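PDB 5O9X: phosphoacetylglucosamine mutase from Aspergillus lentulus, which catalyses the interconversion of N-acetylglucosamine 6-phosphate and N-acetylglucosamine 1-phosphate, probably by way of a bisphosphorylated sugar. Local coordinates for residues 332-337 against 346-351; 376-381 against 386-391; 418-423 against 431-436. The protein carries 1 engineered substitution. All coordinates share one frame; numbering follows the deposited sequence.

All three contacts are buried, and all belong to the third alpha/beta domain of the mutase. Interactions 1 and 2 hold the same sheet: strand 332-337 lies beside strand 375-379, and backbone bonds between Gly333 or Val335 and Val377 connect them. Interaction 1 packs a helix on that sheet through a single isoleucine, without a hydrogen bond between its segments, whereas interaction 2 pairs two strands through four backbone bonds and brings Glu380 to the bound sugar bisphosphate. Interaction 3 lies beyond the edge strand and is again apolar, helix end against helix, with a water at its margin; it meets interaction 2 where Thr386 OG1 reaches Asn422 O.

Interaction 1. Residues 332-337 against 346-351; sequences IGVVQT and EYIEKV
Ile348 points from its helix at the strand, between Val334 and Gln336, and carries the whole contact on its own side. From CB two branches leave. The shorter one, CG2, reaches Val334 CG2 at 4.1 Å, a loose methyl-to-methyl touch. The other runs through CG1, which stands anti to the carbonyl carbon (chi1 -68°), and continues extended, so that CD1 is carried well out toward the strand. That terminal methyl does most of the touching: it lies 3.6 Å from Val334 CG1, and it also meets the carboxamide of Gln336, with NE2 at 3.5 Å and CD at 3.6 Å. Gln336 and Ile348 approach from opposite directions, and the amide offers the isoleucine only van der Waals contact. The polar atoms of the amide are satisfied elsewhere: OE1 is bonded to Thr345 OG1, while NE2 serves both Asp307 OD1 and Ser344 OG; three hydrogen bonds therefore fix the rotation of the amide. On exposed ground, Lys350 NZ bridges to Glu346 OE2 at 3.2 Å, one helical turn apart. Strand 332-337, helix 342-350 and strand 356-359 form a beta-alpha-beta unit; helix 306-324 packs alongside through Thr311 on Ile348 and Ala314 on Val334, while Val335 meets helix 363-370.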
loop_
_atom_site.group_PDB
_atom_site.type_symbol
_atom_site.label_atom_id
_atom_site.label_comp_id
_atom_site.label_asym_id
_atom_site.label_seq_id
_atom_site.Cartn_x
_atom_site.Cartn_y
_atom_site.Cartn_z
ATOM N N ILE A 332 -10.737 -11.151 -15.861
ATOM C CA ILE A 332 -9.996 -10.108 -15.160
ATOM C C ILE A 332 -10.931 -8.938 -14.821
ATOM O O ILE A 332 -11.713 -8.496 -15.653
ATOM C CB ILE A 332 -8.821 -9.597 -16.055
ATOM C CG1 ILE A 332 -7.916 -10.758 -16.452
ATOM C CG2 ILE A 332 -7.997 -8.492 -15.363
ATOM C CD1 ILE A 332 -7.033 -10.380 -17.622
ATOM N N GLY A 333 -10.764 -8.372 -13.649
ATOM C CA GLY A 333 -11.420 -7.119 -13.361
ATOM C C GLY A 333 -10.371 -6.168 -12.764
ATOM O O GLY A 333 -9.376 -6.611 -12.139
ATOM N N VAL A 334 -10.616 -4.850 -12.942
ATOM C CA VAL A 334 -9.718 -3.827 -12.360
ATOM C C VAL A 334 -10.429 -2.989 -11.274
ATOM O O VAL A 334 -11.474 -2.348 -11.539
ATOM C CB VAL A 334 -9.140 -2.916 -13.437
ATOM C CG1 VAL A 334 -8.094 -1.907 -12.817
ATOM C CG2 VAL A 334 -8.533 -3.769 -14.613
ATOM N N VAL A 335 -9.842 -2.942 -10.081
ATOM C CA VAL A 335 -10.406 -2.146 -8.988
ATOM C C VAL A 335 -9.616 -0.850 -8.931
ATOM O O VAL A 335 -8.376 -0.893 -8.978
ATOM C CB VAL A 335 -10.278 -2.914 -7.667
ATOM C CG1 VAL A 335 -10.856 -2.105 -6.505
ATOM C CG2 VAL A 335 -11.121 -4.225 -7.812
ATOM N N GLN A 336 -10.348 0.276 -8.835
ATOM C CA GLN A 336 -9.766 1.599 -8.802
ATOM C C GLN A 336 -10.317 2.350 -7.588
ATOM O O GLN A 336 -11.255 1.856 -6.904
ATOM C CB GLN A 336 -10.050 2.390 -10.111
ATOM C CG GLN A 336 -9.501 1.682 -11.406
ATOM C CD GLN A 336 -9.591 2.644 -12.548
ATOM O OE1 GLN A 336 -10.680 3.052 -12.955
ATOM N NE2 GLN A 336 -8.472 3.049 -13.067
ATOM N N THR A 337 -9.764 3.537 -7.330
ATOM C CA THR A 337 -10.471 4.516 -6.481
ATOM C C THR A 337 -10.767 5.777 -7.308
ATOM O O THR A 337 -10.346 5.891 -8.470
ATOM C CB THR A 337 -9.732 4.844 -5.166
ATOM O OG1 THR A 337 -8.547 5.666 -5.426
ATOM C CG2 THR A 337 -9.202 3.508 -4.539
ATOM N N GLU A 346 -11.515 4.942 -18.706
ATOM C CA GLU A 346 -12.009 4.900 -20.050
ATOM C C GLU A 346 -11.232 3.822 -20.852
ATOM O O GLU A 346 -11.823 3.055 -21.610
ATOM C CB GLU A 346 -11.822 6.309 -20.669
ATOM C CG GLU A 346 -12.182 6.341 -22.175
ATOM C CD GLU A 346 -11.921 7.693 -22.876
ATOM O OE1 GLU A 346 -10.762 8.307 -22.831
ATOM O OE2 GLU A 346 -12.925 8.139 -23.498
ATOM N N TYR A 347 -9.907 3.794 -20.680
ATOM C CA TYR A 347 -9.033 2.783 -21.296
ATOM C C TYR A 347 -9.433 1.399 -20.876
ATOM O O TYR A 347 -9.507 0.482 -21.720
ATOM C CB TYR A 347 -7.566 3.079 -20.987
ATOM C CG TYR A 347 -6.537 2.066 -21.564
ATOM C CD1 TYR A 347 -6.108 2.137 -22.915
ATOM C CD2 TYR A 347 -5.961 1.093 -20.759
ATOM C CE1 TYR A 347 -5.176 1.214 -23.440
ATOM C CE2 TYR A 347 -4.968 0.212 -21.258
ATOM C CZ TYR A 347 -4.629 0.275 -22.603
ATOM O OH TYR A 347 -3.683 -0.623 -23.068
ATOM N N ILE A 348 -9.744 1.231 -19.609
ATOM C CA ILE A 348 -10.054 -0.115 -19.088
ATOM C C ILE A 348 -11.381 -0.567 -19.729
ATOM O O ILE A 348 -11.535 -1.747 -20.157
ATOM C CB ILE A 348 -10.180 -0.120 -17.544
ATOM C CG1 ILE A 348 -8.777 0.151 -16.849
ATOM C CG2 ILE A 348 -10.801 -1.422 -17.045
ATOM C CD1 ILE A 348 -8.895 0.463 -15.342
ATOM N N GLU A 349 -12.289 0.390 -19.853
ATOM C CA GLU A 349 -13.609 0.097 -20.393
ATOM C C GLU A 349 -13.558 -0.134 -21.927
ATOM O O GLU A 349 -14.096 -1.089 -22.383
ATOM C CB GLU A 349 -14.606 1.215 -20.049
ATOM C CG GLU A 349 -16.068 0.842 -20.398
ATOM C CD GLU A 349 -16.986 2.022 -20.806
ATOM O OE1 GLU A 349 -16.597 3.217 -20.719
ATOM O OE2 GLU A 349 -18.138 1.744 -21.227
ATOM N N LYS A 350 -12.913 0.728 -22.691
ATOM C CA LYS A 350 -13.097 0.757 -24.158
ATOM C C LYS A 350 -12.004 0.052 -24.928
ATOM O O LYS A 350 -12.251 -0.416 -26.063
ATOM C CB LYS A 350 -13.215 2.182 -24.698
ATOM C CG LYS A 350 -14.359 2.975 -24.107
ATOM C CD LYS A 350 -14.304 4.358 -24.770
ATOM C CE LYS A 350 -15.508 5.222 -24.379
ATOM N NZ LYS A 350 -15.304 6.610 -24.927
ATOM N N VAL A 351 -10.815 -0.050 -24.328
ATOM C CA VAL A 351 -9.695 -0.738 -25.009
ATOM C C VAL A 351 -9.476 -2.107 -24.401
ATOM O O VAL A 351 -9.465 -3.109 -25.148
ATOM C CB VAL A 351 -8.394 0.065 -24.986
ATOM C CG1 VAL A 351 -7.267 -0.691 -25.693
ATOM C CG2 VAL A 351 -8.617 1.498 -25.557
#

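Interaction 2. Residues 376-381 against 386-391; sequences GVYFEA and TITFSE. With G16 (1,6-di-O-phosphono-alpha-D-glucopyranose), chain B.
Tyr378 and Thr386 lie side by side and point the same way from the sheet. Thr386 CG2 sits 3.3 Å from Tyr378 OH, against the CZ end of the ring, with CE1 and CE2 both farther off. The tyrosine CG falls between its backbone N and carbonyl carbon (chi1 58°), which brings Thr386 O over one ring face, while Thr388 stands at the ring's edge, its CG2 3.7 Å from Tyr378 CE2. Phe379 turns its ring the other way, laying one face over Thr386 N, 3.5 Å above the plane and offset toward the rim. These residues belong to a beta hairpin, strands 375-379 and 385-389. Gly376 with Thr388 and Tyr378 with Thr386 are hydrogen-bonded pairs, each closed by two bonds; Gly376 N to Thr388 O is 2.8 Å and Tyr378 N to Thr386 O is 2.9 Å. Between them Val377 and Ile387 form the non-hydrogen-bonded pair, and on that opposite face their side chains lie side by side and point the same way, Val377 CG2 3.9 Å from Ile387 CG2. Beyond the strand, Glu380 takes the glucose bisphosphate with both oxygens: OE1 accepts from the sugar O3 at 2.5 Å and OE2 from O4 at 2.8 Å, OE2 also being held by Gly362 N. His384 NE2, from the hairpin's turn, bonds to the same ligand.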
loop_
_atom_site.group_PDB
_atom_site.type_symbol
_atom_site.label_atom_id
_atom_site.label_comp_id
_atom_site.label_asym_id
_atom_site.label_seq_id
_atom_site.Cartn_x
_atom_site.Cartn_y
_atom_site.Cartn_z
ATOM N N GLY A 376 -7.907 -10.263 -9.883
ATOM C CA GLY A 376 -8.401 -8.919 -9.518
ATOM C C GLY A 376 -7.158 -7.986 -9.515
ATOM O O GLY A 376 -6.243 -8.110 -8.652
ATOM N N VAL A 377 -7.094 -7.077 -10.474
ATOM C CA VAL A 377 -5.915 -6.199 -10.542
ATOM C C VAL A 377 -6.350 -4.984 -9.711
ATOM O O VAL A 377 -7.394 -4.376 -10.002
ATOM C CB VAL A 377 -5.617 -5.774 -11.965
ATOM C CG1 VAL A 377 -4.443 -4.750 -11.999
ATOM C CG2 VAL A 377 -5.254 -7.009 -12.788
ATOM N N TYR A 378 -5.594 -4.623 -8.667
ATOM C CA TYR A 378 -5.976 -3.391 -7.959
ATOM C C TYR A 378 -4.810 -2.477 -7.577
ATOM O O TYR A 378 -3.887 -2.906 -6.914
ATOM C CB TYR A 378 -6.845 -3.706 -6.747
ATOM C CG TYR A 378 -6.254 -4.620 -5.696
ATOM C CD1 TYR A 378 -5.697 -4.113 -4.474
ATOM C CD2 TYR A 378 -6.291 -5.985 -5.896
ATOM C CE1 TYR A 378 -5.183 -5.024 -3.515
ATOM C CE2 TYR A 378 -5.768 -6.875 -4.969
ATOM C CZ TYR A 378 -5.281 -6.401 -3.790
ATOM O OH TYR A 378 -4.838 -7.398 -2.967
ATOM N N PHE A 379 -4.843 -1.249 -8.073
ATOM C CA PHE A 379 -3.847 -0.204 -7.729
ATOM C C PHE A 379 -4.545 1.092 -7.317
ATOM O O PHE A 379 -5.582 1.385 -7.902
ATOM C CB PHE A 379 -2.859 0.025 -8.902
ATOM C CG PHE A 379 -1.777 -1.023 -8.989
ATOM C CD1 PHE A 379 -0.513 -0.760 -8.519
ATOM C CD2 PHE A 379 -2.066 -2.304 -9.536
ATOM C CE1 PHE A 379 0.500 -1.727 -8.563
ATOM C CE2 PHE A 379 -1.079 -3.304 -9.580
ATOM C CZ PHE A 379 0.215 -2.971 -9.104
ATOM N N GLU A 380 -3.955 1.887 -6.410
ATOM C CA GLU A 380 -4.348 3.245 -6.232
ATOM C C GLU A 380 -3.414 4.044 -7.084
ATOM O O GLU A 380 -2.281 3.564 -7.342
ATOM C CB GLU A 380 -4.216 3.636 -4.736
ATOM C CG GLU A 380 -5.252 2.839 -3.925
ATOM C CD GLU A 380 -5.187 3.194 -2.451
ATOM O OE1 GLU A 380 -4.279 2.700 -1.747
ATOM O OE2 GLU A 380 -6.026 3.963 -2.010
ATOM N N ALA A 381 -3.859 5.223 -7.551
ATOM C CA ALA A 381 -3.023 6.088 -8.389
ATOM C C ALA A 381 -1.672 6.371 -7.739
ATOM O O ALA A 381 -0.687 6.594 -8.448
ATOM C CB ALA A 381 -3.820 7.430 -8.710
ATOM N N THR A 386 -1.534 -4.417 -6.220
ATOM C CA THR A 386 -1.110 -5.767 -6.478
ATOM C C THR A 386 -2.128 -6.448 -7.399
ATOM O O THR A 386 -3.016 -5.798 -7.988
ATOM C CB THR A 386 -0.758 -6.576 -5.176
ATOM O OG1 THR A 386 0.007 -7.705 -5.590
ATOM C CG2 THR A 386 -1.955 -7.024 -4.437
ATOM N N ILE A 387 -1.996 -7.759 -7.526
ATOM C CA ILE A 387 -2.943 -8.529 -8.336
ATOM C C ILE A 387 -3.227 -9.743 -7.514
ATOM O O ILE A 387 -2.315 -10.404 -7.020
ATOM C CB ILE A 387 -2.388 -8.947 -9.706
ATOM C CG1 ILE A 387 -2.061 -7.718 -10.537
ATOM C CG2 ILE A 387 -3.516 -9.654 -10.504
ATOM C CD1 ILE A 387 -0.700 -7.737 -11.126
ATOM N N THR A 388 -4.497 -10.010 -7.344
ATOM C CA THR A 388 -4.903 -11.179 -6.556
ATOM C C THR A 388 -5.477 -12.254 -7.533
ATOM O O THR A 388 -6.121 -11.937 -8.514
ATOM C CB THR A 388 -5.848 -10.734 -5.429
ATOM O OG1 THR A 388 -6.179 -11.871 -4.676
ATOM C CG2 THR A 388 -7.095 -10.199 -5.984
ATOM N N PHE A 389 -5.145 -13.513 -7.287
ATOM C CA PHE A 389 -5.641 -14.648 -8.114
ATOM C C PHE A 389 -6.489 -15.494 -7.197
ATOM O O PHE A 389 -6.026 -15.890 -6.129
ATOM C CB PHE A 389 -4.470 -15.467 -8.623
ATOM C CG PHE A 389 -3.611 -14.721 -9.607
ATOM C CD1 PHE A 389 -3.895 -14.787 -10.988
ATOM C CD2 PHE A 389 -2.545 -13.934 -9.150
ATOM C CE1 PHE A 389 -3.106 -14.100 -11.911
ATOM C CE2 PHE A 389 -1.766 -13.207 -10.059
ATOM C CZ PHE A 389 -2.044 -13.313 -11.435
ATOM N N SER A 390 -7.721 -15.692 -7.588
ATOM C CA SER A 390 -8.651 -16.557 -6.794
ATOM C C SER A 390 -8.199 -18.025 -6.710
ATOM O O SER A 390 -7.335 -18.477 -7.497
ATOM C CB SER A 390 -10.033 -16.556 -7.396
ATOM O OG SER A 390 -10.116 -17.313 -8.618
ATOM N N GLU A 391 -8.776 -18.776 -5.766
ATOM C CA GLU A 391 -8.524 -20.221 -5.724
ATOM C C GLU A 391 -8.718 -20.976 -7.086
ATOM O O GLU A 391 -7.813 -21.695 -7.538
ATOM C CB GLU A 391 -9.266 -20.857 -4.543
ATOM C CG GLU A 391 -8.631 -20.566 -3.180
ATOM C CD GLU A 391 -7.087 -20.644 -3.166
ATOM O OE1 GLU A 391 -6.532 -21.725 -3.481
ATOM O OE2 GLU A 391 -6.413 -19.621 -2.852
HETATM C C1 G16 B . -2.097 4.878 3.072
HETATM C C2 G16 B . -3.023 3.760 2.601
HETATM C C3 G16 B . -3.433 3.998 1.112
HETATM C C4 G16 B . -4.065 5.354 0.852
HETATM C C5 G16 B . -3.094 6.423 1.335
HETATM C C6 G16 B . -3.676 7.815 1.419
HETATM O O1 G16 B . -0.898 4.846 2.292
HETATM O O2 G16 B . -2.466 2.420 2.773
HETATM O O3 G16 B . -4.218 2.935 0.742
HETATM O O4 G16 B . -4.354 5.651 -0.584
HETATM O O5 G16 B . -2.734 6.229 2.724
HETATM O O6 G16 B . -4.828 7.751 2.375
HETATM P P G16 B . -5.594 9.128 2.759
HETATM O O1P G16 B . -5.980 9.859 1.452
HETATM O O2P G16 B . -4.601 10.018 3.543
HETATM O O3P G16 B . -6.769 8.778 3.697
HETATM P "P'" G16 B . 0.586 4.631 2.950
HETATM O O1X G16 B . 0.436 3.654 4.148
HETATM O O2X G16 B . 1.017 6.005 3.557
HETATM O O3X G16 B . 1.538 4.296 1.854
#

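Interaction 3. Residues 418-423 against 431-436; sequences TDLINQ and DMLLVE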
loop_
_atom_site.group_PDB
_atom_site.type_symbol
_atom_site.label_atom_id
_atom_site.label_comp_id
_atom_site.label_asym_id
_atom_site.label_seq_id
_atom_site.Cartn_x
_atom_site.Cartn_y
_atom_site.Cartn_z
ATOM N N THR A 418 2.232 -15.535 -10.731
ATOM C CA THR A 418 1.512 -15.751 -9.522
ATOM C C THR A 418 2.494 -15.979 -8.377
ATOM O O THR A 418 2.131 -15.734 -7.235
ATOM C CB THR A 418 0.509 -16.971 -9.562
ATOM O OG1 THR A 418 1.238 -18.198 -9.722
ATOM C CG2 THR A 418 -0.577 -16.840 -10.689
ATOM N N ASP A 419 3.716 -16.457 -8.642
ATOM C CA ASP A 419 4.692 -16.514 -7.508
ATOM C C ASP A 419 5.461 -15.217 -7.277
ATOM O O ASP A 419 6.047 -14.993 -6.206
ATOM C CB ASP A 419 5.719 -17.628 -7.719
ATOM C CG ASP A 419 5.108 -18.978 -7.518
ATOM O OD1 ASP A 419 4.287 -19.160 -6.573
ATOM O OD2 ASP A 419 5.393 -19.809 -8.364
ATOM N N LEU A 420 5.517 -14.391 -8.312
ATOM C CA LEU A 420 6.230 -13.116 -8.219
ATOM C C LEU A 420 5.324 -12.100 -7.449
ATOM O O LEU A 420 5.830 -11.339 -6.615
ATOM C CB LEU A 420 6.601 -12.582 -9.596
ATOM C CG LEU A 420 7.321 -11.204 -9.680
ATOM C CD1 LEU A 420 8.779 -11.313 -9.180
ATOM C CD2 LEU A 420 7.389 -10.589 -11.079
ATOM N N ILE A 421 4.013 -12.141 -7.725
ATOM C CA ILE A 421 3.131 -11.053 -7.288
ATOM C C ILE A 421 2.745 -11.238 -5.861
ATOM O O ILE A 421 2.134 -12.256 -5.524
ATOM C CB ILE A 421 2.011 -10.686 -8.320
ATOM C CG1 ILE A 421 2.695 -9.941 -9.421
ATOM C CG2 ILE A 421 1.002 -9.695 -7.770
ATOM C CD1 ILE A 421 3.703 -8.916 -8.846
ATOM N N ASN A 422 3.141 -10.255 -5.027
ATOM C CA ASN A 422 2.911 -10.340 -3.617
ATOM C C ASN A 422 1.400 -10.282 -3.393
ATOM O O ASN A 422 0.725 -9.296 -3.679
ATOM C CB ASN A 422 3.691 -9.265 -2.858
ATOM C CG ASN A 422 3.847 -9.571 -1.361
ATOM O OD1 ASN A 422 2.871 -10.011 -0.699
ATOM N ND2 ASN A 422 5.084 -9.324 -0.804
ATOM N N GLN A 423 0.874 -11.393 -2.927
ATOM C CA GLN A 423 -0.545 -11.557 -2.782
ATOM C C GLN A 423 -1.024 -10.811 -1.508
ATOM O O GLN A 423 -0.258 -10.710 -0.520
ATOM C CB GLN A 423 -0.822 -13.066 -2.769
ATOM C CG GLN A 423 -0.270 -13.778 -4.013
ATOM C CD GLN A 423 -0.976 -13.300 -5.293
ATOM O OE1 GLN A 423 -2.193 -13.525 -5.476
ATOM N NE2 GLN A 423 -0.228 -12.619 -6.171
ATOM N N ASP A 431 6.175 -5.384 -7.429
ATOM C CA ASP A 431 5.515 -4.621 -8.524
ATOM C C ASP A 431 6.522 -4.006 -9.498
ATOM O O ASP A 431 6.313 -4.020 -10.721
ATOM C CB ASP A 431 4.610 -3.533 -8.009
ATOM C CG ASP A 431 3.402 -4.055 -7.251
ATOM O OD1 ASP A 431 2.997 -5.238 -7.371
ATOM O OD2 ASP A 431 2.820 -3.213 -6.495
ATOM N N MET A 432 7.609 -3.469 -8.989
ATOM C CA MET A 432 8.677 -3.007 -9.883
ATOM C C MET A 432 9.218 -4.170 -10.773
ATOM O O MET A 432 9.350 -4.002 -11.992
ATOM C CB MET A 432 9.779 -2.506 -9.023
ATOM C CG MET A 432 10.838 -1.666 -9.646
ATOM S SD MET A 432 12.451 -2.193 -8.967
ATOM C CE MET A 432 12.503 -3.494 -10.285
ATOM N N LEU A 433 9.505 -5.357 -10.179
ATOM C CA LEU A 433 10.015 -6.448 -11.043
ATOM C C LEU A 433 8.912 -6.865 -12.059
ATOM O O LEU A 433 9.194 -7.261 -13.197
ATOM C CB LEU A 433 10.382 -7.690 -10.163
ATOM C CG LEU A 433 11.590 -7.454 -9.189
ATOM C CD1 LEU A 433 11.751 -8.673 -8.252
ATOM C CD2 LEU A 433 12.891 -7.171 -9.979
ATOM N N LEU A 434 7.657 -6.874 -11.600
ATOM C CA LEU A 434 6.531 -7.130 -12.505
ATOM C C LEU A 434 6.524 -6.201 -13.720
ATOM O O LEU A 434 6.484 -6.675 -14.885
ATOM C CB LEU A 434 5.211 -7.014 -11.760
ATOM C CG LEU A 434 3.885 -7.075 -12.576
ATOM C CD1 LEU A 434 3.685 -8.439 -13.169
ATOM C CD2 LEU A 434 2.697 -6.668 -11.731
ATOM N N VAL A 435 6.612 -4.920 -13.473
ATOM C CA VAL A 435 6.641 -3.935 -14.570
ATOM C C VAL A 435 7.852 -4.165 -15.501
ATOM O O VAL A 435 7.716 -4.215 -16.752
ATOM C CB VAL A 435 6.714 -2.505 -14.018
ATOM C CG1 VAL A 435 7.028 -1.523 -15.129
ATOM C CG2 VAL A 435 5.361 -2.137 -13.361
ATOM N N GLU A 436 8.991 -4.402 -14.888
ATOM C CA GLU A 436 10.200 -4.713 -15.694
ATOM C C GLU A 436 10.012 -5.944 -16.614
ATOM O O GLU A 436 10.408 -5.889 -17.804
ATOM C CB GLU A 436 11.448 -4.884 -14.800
ATOM C CG GLU A 436 11.925 -3.511 -14.158
ATOM C CD GLU A 436 12.205 -2.427 -15.213
ATOM O OE1 GLU A 436 12.926 -2.710 -16.217
ATOM O OE2 GLU A 436 11.685 -1.289 -15.078
HETATM O O HOH W 1 2.685 -6.954 -5.154
#
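Helix 405-420 ends at Leu420; Ile421 is the first residue to leave helical angles (psi 118°), and the chain turns back to bring helix 428-442 against it, with the CA atoms of Ile421 and Asp431 7.0 Å apart. These are two consecutive helices of the mutase's alpha/beta domain III, joined by a short loop, and the last turn of one packs on the early turns of the next. Two side chains at the helix end carry the contact. Leu420 extends with CG anti to its own backbone N (chi1 178°) and splits its methyls between neighbours: CD1 meets Leu433 CD1 at 4.1 Å, the two side chains crossing at about a right angle, while CD2 presses on the backbone at Leu434, 3.8 Å from its N. Ile421 works mostly through its tip. CD1 lies 3.8 Å from Leu434 CB and as far from Leu434 CD2, again with the side chains crossing at about a right angle. The apolar patch goes on into the surroundings: Leu420 and Leu433 both rest on Phe199 of helix 188-202, and Ile421 and Leu434 both touch Ile387 of the edge strand 385-389. Leu420 O accepts from Ser430 OG at the start of the second helix. At the polar margin a water donates to Asp431 OD1 at 2.8 Å and accepts a weak bond from Asn422 N at 3.3 Å.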